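PDB 4IC6: protease Do-like 8, chloroplastic from Arabidopsis thaliana, which is probably a serine endopeptidase of the Deg/HtrA family in the chloroplast thylakoid, joining a trypsin-like protease domain to a PDZ domain. Local coordinates for residues A[118-130]-A[244-256]. The protein carries 1 engineered substitution. Residues are numbered along the deposited sequence; the frame is centred on the assembly and turned at random.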
# COMPACT_ATOMS: atom_id res chain seq x y z
N LEU A 118 37.59 6.54 8.70
CA LEU A 118 37.38 5.62 7.58
C LEU A 118 38.71 5.02 7.13
O LEU A 118 39.69 5.75 6.91
CB LEU A 118 36.71 6.34 6.41
CG LEU A 118 36.65 5.58 5.09
CD1 LEU A 118 35.74 4.36 5.21
CD2 LEU A 118 36.19 6.52 3.97
N VAL A 119 38.73 3.70 7.00
CA VAL A 119 39.90 2.98 6.52
C VAL A 119 39.72 2.62 5.05
O VAL A 119 40.58 2.90 4.22
CB VAL A 119 40.16 1.72 7.36
CG1 VAL A 119 41.33 0.93 6.78
CG2 VAL A 119 40.46 2.12 8.80
N GLY A 120 38.59 1.99 4.73
CA GLY A 120 38.24 1.76 3.35
C GLY A 120 36.85 1.14 3.29
O GLY A 120 36.33 0.69 4.30
N ALA A 121 36.25 1.16 2.11
CA ALA A 121 34.91 0.63 1.96
C ALA A 121 34.87 -0.12 0.64
O ALA A 121 35.62 0.20 -0.28
CB ALA A 121 33.92 1.78 1.95
N ASP A 122 34.02 -1.14 0.54
CA ASP A 122 33.83 -1.84 -0.72
C ASP A 122 32.34 -2.07 -0.95
O ASP A 122 31.72 -2.92 -0.31
CB ASP A 122 34.58 -3.18 -0.74
CG ASP A 122 34.46 -3.91 -2.08
OD1 ASP A 122 34.86 -3.33 -3.13
OD2 ASP A 122 33.95 -5.05 -2.10
N ARG A 123 31.77 -1.31 -1.88
CA ARG A 123 30.33 -1.37 -2.11
C ARG A 123 29.87 -2.74 -2.61
O ARG A 123 28.83 -3.25 -2.18
CB ARG A 123 29.92 -0.26 -3.08
CG ARG A 123 28.45 -0.26 -3.39
CD ARG A 123 27.94 1.06 -3.96
NE ARG A 123 26.60 1.29 -3.42
CZ ARG A 123 26.06 2.48 -3.17
NH1 ARG A 123 26.74 3.60 -3.44
NH2 ARG A 123 24.84 2.54 -2.65
N ALA A 124 30.65 -3.34 -3.50
CA ALA A 124 30.30 -4.63 -4.10
C ALA A 124 30.04 -5.72 -3.06
O ALA A 124 29.13 -6.53 -3.22
CB ALA A 124 31.38 -5.07 -5.09
N LYS A 125 30.83 -5.76 -1.99
CA LYS A 125 30.61 -6.74 -0.92
C LYS A 125 29.93 -6.14 0.32
O LYS A 125 29.81 -6.82 1.34
CB LYS A 125 31.92 -7.44 -0.53
CG LYS A 125 32.57 -8.23 -1.67
CD LYS A 125 31.63 -9.35 -2.15
CE LYS A 125 32.34 -10.36 -3.04
NZ LYS A 125 31.46 -11.54 -3.36
N ASP A 126 29.46 -4.90 0.21
CA ASP A 126 28.81 -4.20 1.32
C ASP A 126 29.61 -4.30 2.61
O ASP A 126 29.10 -4.74 3.64
CB ASP A 126 27.39 -4.75 1.58
CG ASP A 126 26.54 -3.80 2.43
OD1 ASP A 126 27.08 -2.77 2.91
OD2 ASP A 126 25.34 -4.10 2.63
N LEU A 127 30.88 -3.91 2.54
CA LEU A 127 31.73 -3.91 3.72
C LEU A 127 32.49 -2.60 3.85
O LEU A 127 32.89 -2.01 2.85
CB LEU A 127 32.73 -5.07 3.68
CG LEU A 127 32.06 -6.44 3.76
CD1 LEU A 127 33.05 -7.53 3.36
CD2 LEU A 127 31.52 -6.66 5.18
N ALA A 128 32.67 -2.17 5.09
CA ALA A 128 33.44 -0.95 5.38
C ALA A 128 34.30 -1.23 6.59
O ALA A 128 33.95 -2.04 7.44
CB ALA A 128 32.51 0.22 5.66
N VAL A 129 35.45 -0.55 6.65
CA VAL A 129 36.34 -0.71 7.78
C VAL A 129 36.62 0.66 8.39
O VAL A 129 37.00 1.59 7.69
CB VAL A 129 37.65 -1.39 7.35
CG1 VAL A 129 38.60 -1.55 8.55
CG2 VAL A 129 37.36 -2.75 6.73
N LEU A 130 36.41 0.78 9.70
CA LEU A 130 36.75 2.00 10.43
C LEU A 130 37.95 1.73 11.33
O LEU A 130 38.35 0.58 11.54
CB LEU A 130 35.57 2.51 11.27
CG LEU A 130 34.23 2.71 10.57
CD1 LEU A 130 33.25 3.35 11.53
CD2 LEU A 130 34.39 3.58 9.34
N ILE A 244 38.27 -9.51 2.00
CA ILE A 244 38.08 -8.09 1.71
C ILE A 244 38.73 -7.15 2.74
O ILE A 244 39.34 -6.14 2.39
CB ILE A 244 36.57 -7.74 1.60
CG1 ILE A 244 35.92 -8.60 0.50
CG2 ILE A 244 36.37 -6.25 1.34
CD1 ILE A 244 36.50 -8.35 -0.89
N VAL A 245 38.59 -7.49 4.01
CA VAL A 245 39.05 -6.60 5.07
C VAL A 245 40.54 -6.25 4.97
O VAL A 245 40.90 -5.07 4.98
CB VAL A 245 38.67 -7.12 6.47
CG1 VAL A 245 39.41 -6.33 7.56
CG2 VAL A 245 37.17 -7.01 6.69
N PRO A 246 41.43 -7.26 4.85
CA PRO A 246 42.86 -6.93 4.79
C PRO A 246 43.22 -6.03 3.61
O PRO A 246 44.15 -5.21 3.72
CB PRO A 246 43.53 -8.29 4.63
CG PRO A 246 42.54 -9.27 5.17
CD PRO A 246 41.19 -8.71 4.83
N GLN A 247 42.50 -6.18 2.50
CA GLN A 247 42.68 -5.31 1.33
C GLN A 247 42.26 -3.87 1.65
O GLN A 247 42.96 -2.92 1.30
CB GLN A 247 41.88 -5.83 0.12
CG GLN A 247 42.29 -7.23 -0.35
CD GLN A 247 41.61 -7.63 -1.65
OE1 GLN A 247 40.69 -8.46 -1.66
NE2 GLN A 247 42.07 -7.05 -2.76
N LEU A 248 41.12 -3.71 2.31
CA LEU A 248 40.68 -2.37 2.71
C LEU A 248 41.67 -1.75 3.69
O LEU A 248 41.95 -0.56 3.63
CB LEU A 248 39.25 -2.40 3.29
CG LEU A 248 38.18 -2.86 2.29
CD1 LEU A 248 36.78 -2.93 2.94
CD2 LEU A 248 38.17 -1.97 1.05
N ILE A 249 42.21 -2.56 4.60
CA ILE A 249 43.15 -2.02 5.56
C ILE A 249 44.44 -1.62 4.85
O ILE A 249 44.98 -0.56 5.12
CB ILE A 249 43.46 -3.02 6.69
CG1 ILE A 249 42.25 -3.16 7.62
CG2 ILE A 249 44.72 -2.57 7.47
CD1 ILE A 249 42.37 -4.26 8.63
N GLN A 250 44.89 -2.45 3.93
CA GLN A 250 46.16 -2.20 3.25
C GLN A 250 46.03 -1.12 2.18
O GLN A 250 46.91 -0.27 2.07
CB GLN A 250 46.71 -3.50 2.64
N PHE A 251 44.94 -1.16 1.43
CA PHE A 251 44.79 -0.33 0.22
C PHE A 251 43.65 0.68 0.23
O PHE A 251 43.61 1.58 -0.60
CB PHE A 251 44.66 -1.24 -1.01
CG PHE A 251 45.81 -2.18 -1.20
CD1 PHE A 251 47.07 -1.70 -1.50
CD2 PHE A 251 45.64 -3.55 -1.06
CE1 PHE A 251 48.14 -2.56 -1.66
CE2 PHE A 251 46.70 -4.43 -1.22
CZ PHE A 251 47.94 -3.94 -1.52
N SER A 252 42.71 0.52 1.17
CA SER A 252 41.53 1.39 1.28
C SER A 252 40.45 1.04 0.25
O SER A 252 39.34 1.58 0.31
CB SER A 252 41.89 2.88 1.19
OG SER A 252 41.84 3.34 -0.15
N LYS A 253 40.76 0.14 -0.68
CA LYS A 253 39.76 -0.28 -1.67
C LYS A 253 40.10 -1.64 -2.23
O LYS A 253 41.22 -2.12 -2.06
CB LYS A 253 39.67 0.74 -2.81
CG LYS A 253 40.93 0.83 -3.67
CD LYS A 253 40.79 1.84 -4.81
CE LYS A 253 41.02 3.27 -4.30
NZ LYS A 253 41.46 4.22 -5.38
N VAL A 254 39.15 -2.27 -2.90
CA VAL A 254 39.46 -3.51 -3.58
C VAL A 254 39.55 -3.34 -5.09
O VAL A 254 38.59 -2.91 -5.73
CB VAL A 254 38.42 -4.60 -3.26
CG1 VAL A 254 38.75 -5.90 -3.99
CG2 VAL A 254 38.35 -4.80 -1.75
N LEU A 255 40.70 -3.68 -5.66
CA LEU A 255 40.86 -3.72 -7.12
C LEU A 255 40.46 -5.09 -7.65
O LEU A 255 40.98 -6.10 -7.19
CB LEU A 255 42.32 -3.43 -7.50
CG LEU A 255 42.59 -3.34 -9.00
CD1 LEU A 255 41.73 -2.24 -9.62
CD2 LEU A 255 44.08 -3.12 -9.33
N ARG A 256 39.53 -5.13 -8.60
CA ARG A 256 39.06 -6.41 -9.16
C ARG A 256 39.30 -6.49 -10.67
O ARG A 256 38.97 -5.55 -11.40
CB ARG A 256 37.56 -6.60 -8.92
CG ARG A 256 37.17 -6.82 -7.48
CD ARG A 256 35.68 -7.07 -7.35
NE ARG A 256 35.33 -7.38 -5.97
CZ ARG A 256 35.05 -6.46 -5.05
NH1 ARG A 256 34.73 -6.84 -3.81
NH2 ARG A 256 35.07 -5.18 -5.36
O HOH W 1 36.52 -1.13 -3.05
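Leu248 lies over the hairpin formed by strands 118-122 and 127-130 and spreads its two methyls across both: CD1 reaches Val129 CG2 (3.8 Å), while CD2 rests on the carbonyl O of Ala121 (3.6 Å). Val129 meets the helix with both branches, because CG1 stands anti to its backbone N (chi1 180°) and faces Ile249 CG1, leaving CG2 for Leu248. One turn earlier in the helix, Ile244 CB packs on Leu127 CD1 at 3.9 Å. Gly120 comes close to the chain where it leaves the helix, its CA 3.2 Å from Ser252 O. Topologically, this is the C-terminal helix of the chymotrypsin-like protease domain covering a hairpin of the first six-stranded barrel, with a classic beta bulge where Val119 and Gly120 both face Val129. The hairpin's turn carries Asp126, the predicted charge-relay aspartate. Beyond the helix, the chain running on to strand 257-258 of the PDZ sheet is tied back by Arg256, which grips the Asp122 carboxylate end-on, one nitrogen per oxygen. Arg256 NH1 lies 2.6 Å from Asp122 OD2, and Arg256 NH2 lies 2.9 Å from Asp122 OD1. The carboxylate and guanidinium planes are 27° apart, nearly coplanar. Val254 CG1 sits over the centre of one guanidinium face and Ala124 CB over the opposite face, displaced toward its rim. Asp122 OD2 also accepts from Lys125 N, an Asx motif, on the face opposite to that met by Arg256 NH1, and a water joins Asp122 OD1 to Val254 N.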